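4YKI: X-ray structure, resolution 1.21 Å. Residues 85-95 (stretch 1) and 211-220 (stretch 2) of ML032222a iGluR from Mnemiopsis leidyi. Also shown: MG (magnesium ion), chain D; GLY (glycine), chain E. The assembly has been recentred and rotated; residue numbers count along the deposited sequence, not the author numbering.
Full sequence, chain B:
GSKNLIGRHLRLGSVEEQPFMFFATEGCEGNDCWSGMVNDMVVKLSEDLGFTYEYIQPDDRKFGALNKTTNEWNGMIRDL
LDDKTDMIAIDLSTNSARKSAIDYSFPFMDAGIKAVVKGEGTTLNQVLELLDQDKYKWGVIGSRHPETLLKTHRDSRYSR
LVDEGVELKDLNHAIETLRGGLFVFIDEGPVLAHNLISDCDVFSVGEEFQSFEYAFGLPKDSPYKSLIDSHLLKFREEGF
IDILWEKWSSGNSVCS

Stretch 1 (85-95) TDMIAIDLSTN
Stretch 2, residues 211-220: SFEYAFGLPK

The antiparallel pairing of these two stretches is broken by a beta bulge: the register shifts by two between Ile88 and Leu92. The chain turns a corner at Ile90 (phi/psi -165/179), so the strand through Ile88 runs at 155° to the strand of stretch 2, and the strand through Leu92 at 117°. The axes of both strands come within 4.5 Å of the axis of the stretch 2 strand.

Before the bulge, Ile88 pairs with Gly217. Ile88 N donates to Gly217 O (2.8 Å) and Gly217 N to Ile88 O (3.0 Å). After it, Leu92 pairs with Ala215. Ala215 N reaches Leu92 O at 3.0 Å; Leu92 N reaches Ala215 O at 3.3 Å and also bonds weakly to Ile90 O (2.9 Å). Ser93 faces Tyr214 as a non-hydrogen-bonded pair, CA to CA 4.6 Å. Thr94 N then donates to Glu213 O (2.9 Å). Thr94, chi1 p, places OG1 to accept from Glu213 N (3.0 Å), so its side chain extends the ladder.

Gly217 suits the crowded face shared by Ile88 (m, t) and Leu92 (t, p). An ideal CB there would lie 2.8 Å from Leu92 CD2, a clash.

Phe216 (chi1 m, chi2 -10°) turns its ring so that Ala89 CA lies over one face, 4.0 Å from the ring centroid, while Ile90 O sits at the edge. Met87 (t, t, p) runs out through CG and SD and bends at chi3, bringing CE to 3.8 Å from Phe216 CD2; its CG lies 3.8 Å from Leu218 CD2.

Tyr214 (chi1 m, chi2 -36°) carries Asp91 CB over its ring, 3.6 Å from the centroid. Asp91 has chi1 p. Bound glycine N donates to Asp91 O (2.9 Å), and Ser93 N donates to glycine OXT (2.9 Å). Glu213 (m, m) leads its carboxylate away: OE2 binds MG at 2.1 Å.

The contact buries 768 Å², both sides summed.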

# COMPACT_ATOMS: atom_id res chain seq x y z
N THR B 85 4.08 -9.73 23.02
CA THR B 85 4.41 -10.11 21.66
C THR B 85 5.45 -9.13 21.09
O THR B 85 5.65 -8.03 21.63
CB THR B 85 3.17 -10.12 20.78
OG1 THR B 85 2.54 -8.85 20.91
CG2 THR B 85 2.22 -11.23 21.19
N ASP B 86 6.09 -9.56 20.01
CA ASP B 86 7.11 -8.79 19.29
C ASP B 86 6.62 -8.22 17.96
O ASP B 86 7.22 -7.29 17.43
CB ASP B 86 8.27 -9.71 18.98
CG ASP B 86 8.84 -10.33 20.22
OD1 ASP B 86 9.12 -9.56 21.14
OD2 ASP B 86 8.97 -11.56 20.29
N MET B 87 5.58 -8.83 17.41
CA MET B 87 5.02 -8.41 16.14
C MET B 87 3.60 -8.93 16.09
O MET B 87 3.34 -9.99 16.62
CB MET B 87 5.86 -8.97 14.97
CG MET B 87 5.38 -8.56 13.58
SD MET B 87 6.56 -8.96 12.25
CE MET B 87 6.31 -10.73 12.06
N ILE B 88 2.70 -8.16 15.47
CA ILE B 88 1.32 -8.58 15.26
C ILE B 88 1.24 -9.08 13.82
O ILE B 88 1.41 -8.29 12.87
CB ILE B 88 0.33 -7.45 15.52
CG1 ILE B 88 0.45 -6.95 16.97
CG2 ILE B 88 -1.08 -7.92 15.21
CD1 ILE B 88 -0.35 -5.67 17.24
N ALA B 89 1.04 -10.40 13.66
CA ALA B 89 1.00 -11.07 12.36
C ALA B 89 -0.44 -11.43 12.02
O ALA B 89 -0.94 -12.50 12.42
CB ALA B 89 1.90 -12.28 12.37
N ILE B 90 -1.13 -10.53 11.31
CA ILE B 90 -2.53 -10.68 10.96
C ILE B 90 -2.79 -9.64 9.87
O ILE B 90 -1.88 -8.90 9.48
CB ILE B 90 -3.41 -10.47 12.23
CG1 ILE B 90 -4.85 -11.01 12.09
CG2 ILE B 90 -3.39 -8.99 12.65
CD1 ILE B 90 -4.98 -12.42 11.53
N ASP B 91 -4.01 -9.59 9.35
CA ASP B 91 -4.44 -8.44 8.55
C ASP B 91 -4.69 -7.26 9.49
O ASP B 91 -5.82 -6.98 9.87
CB ASP B 91 -5.68 -8.78 7.74
CG ASP B 91 -6.87 -9.25 8.57
OD1 ASP B 91 -6.71 -10.12 9.46
OD2 ASP B 91 -8.01 -8.74 8.29
N LEU B 92 -3.62 -6.56 9.84
CA LEU B 92 -3.72 -5.45 10.79
C LEU B 92 -3.89 -4.16 10.01
O LEU B 92 -2.97 -3.70 9.32
CB LEU B 92 -2.52 -5.35 11.74
CG LEU B 92 -2.72 -4.40 12.92
CD1 LEU B 92 -3.79 -4.90 13.89
CD2 LEU B 92 -1.41 -4.17 13.63
N SER B 93 -5.05 -3.54 10.13
CA SER B 93 -5.35 -2.32 9.38
C SER B 93 -4.56 -1.14 9.90
O SER B 93 -4.38 -0.97 11.11
CB SER B 93 -6.82 -2.02 9.46
OG SER B 93 -7.54 -3.15 9.00
N THR B 94 -4.13 -0.29 8.98
CA THR B 94 -3.41 0.94 9.31
C THR B 94 -4.38 2.05 9.67
O THR B 94 -5.26 2.39 8.86
CB THR B 94 -2.48 1.37 8.17
OG1 THR B 94 -3.22 1.52 6.96
CG2 THR B 94 -1.38 0.35 7.98
N ASN B 95 -4.23 2.60 10.88
CA ASN B 95 -4.95 3.81 11.28
C ASN B 95 -4.08 4.69 12.16
O ASN B 95 -3.12 4.25 12.77
CB ASN B 95 -6.36 3.53 11.87
CG ASN B 95 -6.35 2.81 13.20
OD1 ASN B 95 -5.74 3.26 14.16
ND2 ASN B 95 -7.11 1.72 13.29
N SER B 211 -9.41 4.66 2.62
CA SER B 211 -8.28 3.97 2.04
C SER B 211 -7.28 3.65 3.12
O SER B 211 -6.82 4.56 3.80
CB SER B 211 -7.64 4.91 1.03
OG SER B 211 -6.43 4.39 0.53
N PHE B 212 -6.91 2.38 3.23
CA PHE B 212 -5.92 1.96 4.21
C PHE B 212 -5.23 0.67 3.72
O PHE B 212 -5.49 0.21 2.62
CB PHE B 212 -6.55 1.82 5.61
CG PHE B 212 -7.67 0.82 5.68
CD1 PHE B 212 -8.95 1.19 5.40
CD2 PHE B 212 -7.42 -0.50 6.04
CE1 PHE B 212 -9.98 0.28 5.45
CE2 PHE B 212 -8.44 -1.42 6.08
CZ PHE B 212 -9.73 -1.02 5.78
N GLU B 213 -4.33 0.16 4.54
CA GLU B 213 -3.53 -1.02 4.23
C GLU B 213 -3.71 -2.06 5.30
O GLU B 213 -4.01 -1.75 6.46
CB GLU B 213 -2.05 -0.67 4.28
CG GLU B 213 -1.58 0.26 3.22
CD GLU B 213 -1.40 -0.39 1.87
OE1 GLU B 213 -1.54 -1.64 1.75
OE2 GLU B 213 -1.05 0.35 0.92
N TYR B 214 -3.46 -3.31 4.93
CA TYR B 214 -3.07 -4.34 5.88
C TYR B 214 -1.55 -4.42 5.95
O TYR B 214 -0.85 -4.40 4.93
CB TYR B 214 -3.63 -5.71 5.47
CG TYR B 214 -5.13 -5.84 5.54
CD1 TYR B 214 -5.86 -5.21 6.54
CD2 TYR B 214 -5.81 -6.61 4.63
CE1 TYR B 214 -7.25 -5.36 6.62
CE2 TYR B 214 -7.17 -6.79 4.71
CZ TYR B 214 -7.89 -6.16 5.68
OH TYR B 214 -9.25 -6.35 5.70
N ALA B 215 -1.03 -4.50 7.17
CA ALA B 215 0.37 -4.62 7.42
C ALA B 215 0.53 -5.44 8.70
O ALA B 215 -0.47 -5.87 9.29
CB ALA B 215 1.00 -3.24 7.57
N PHE B 216 1.77 -5.70 9.10
CA PHE B 216 2.02 -6.27 10.42
C PHE B 216 2.30 -5.11 11.39
O PHE B 216 2.74 -4.02 11.00
CB PHE B 216 3.21 -7.25 10.37
CG PHE B 216 2.94 -8.55 9.63
CD1 PHE B 216 1.69 -8.94 9.21
CD2 PHE B 216 4.00 -9.40 9.39
CE1 PHE B 216 1.50 -10.15 8.55
CE2 PHE B 216 3.81 -10.62 8.73
CZ PHE B 216 2.54 -10.97 8.34
N GLY B 217 2.05 -5.35 12.68
CA GLY B 217 2.33 -4.36 13.71
C GLY B 217 3.65 -4.64 14.41
O GLY B 217 3.98 -5.79 14.68
N LEU B 218 4.41 -3.58 14.69
CA LEU B 218 5.70 -3.67 15.33
C LEU B 218 5.79 -2.64 16.45
O LEU B 218 5.28 -1.54 16.31
CB LEU B 218 6.83 -3.38 14.33
CG LEU B 218 7.03 -4.52 13.31
CD1 LEU B 218 7.72 -4.04 12.03
CD2 LEU B 218 7.79 -5.64 13.95
N PRO B 219 6.47 -2.98 17.55
CA PRO B 219 6.62 -1.95 18.59
C PRO B 219 7.58 -0.87 18.13
O PRO B 219 8.48 -1.15 17.34
CB PRO B 219 7.20 -2.73 19.77
CG PRO B 219 7.91 -3.85 19.16
CD PRO B 219 7.24 -4.19 17.87
N LYS B 220 7.39 0.35 18.61
CA LYS B 220 8.34 1.41 18.33
C LYS B 220 9.70 0.96 18.83
O LYS B 220 9.83 0.27 19.85
CB LYS B 220 7.89 2.72 18.99
CG LYS B 220 6.65 3.31 18.33
CD LYS B 220 6.24 4.61 18.99
CE LYS B 220 5.11 5.28 18.23
NZ LYS B 220 4.92 6.70 18.62
MG MG D . -0.98 -0.06 -1.10
N GLY E . -8.52 -6.08 10.29
CA GLY E . -9.17 -5.60 11.53
C GLY E . -8.32 -4.64 12.33
O GLY E . -8.84 -4.11 13.34
OXT GLY E . -7.14 -4.43 11.99
O HOH W 1 -0.78 -2.12 -0.70
O HOH W 2 -1.01 2.03 -1.35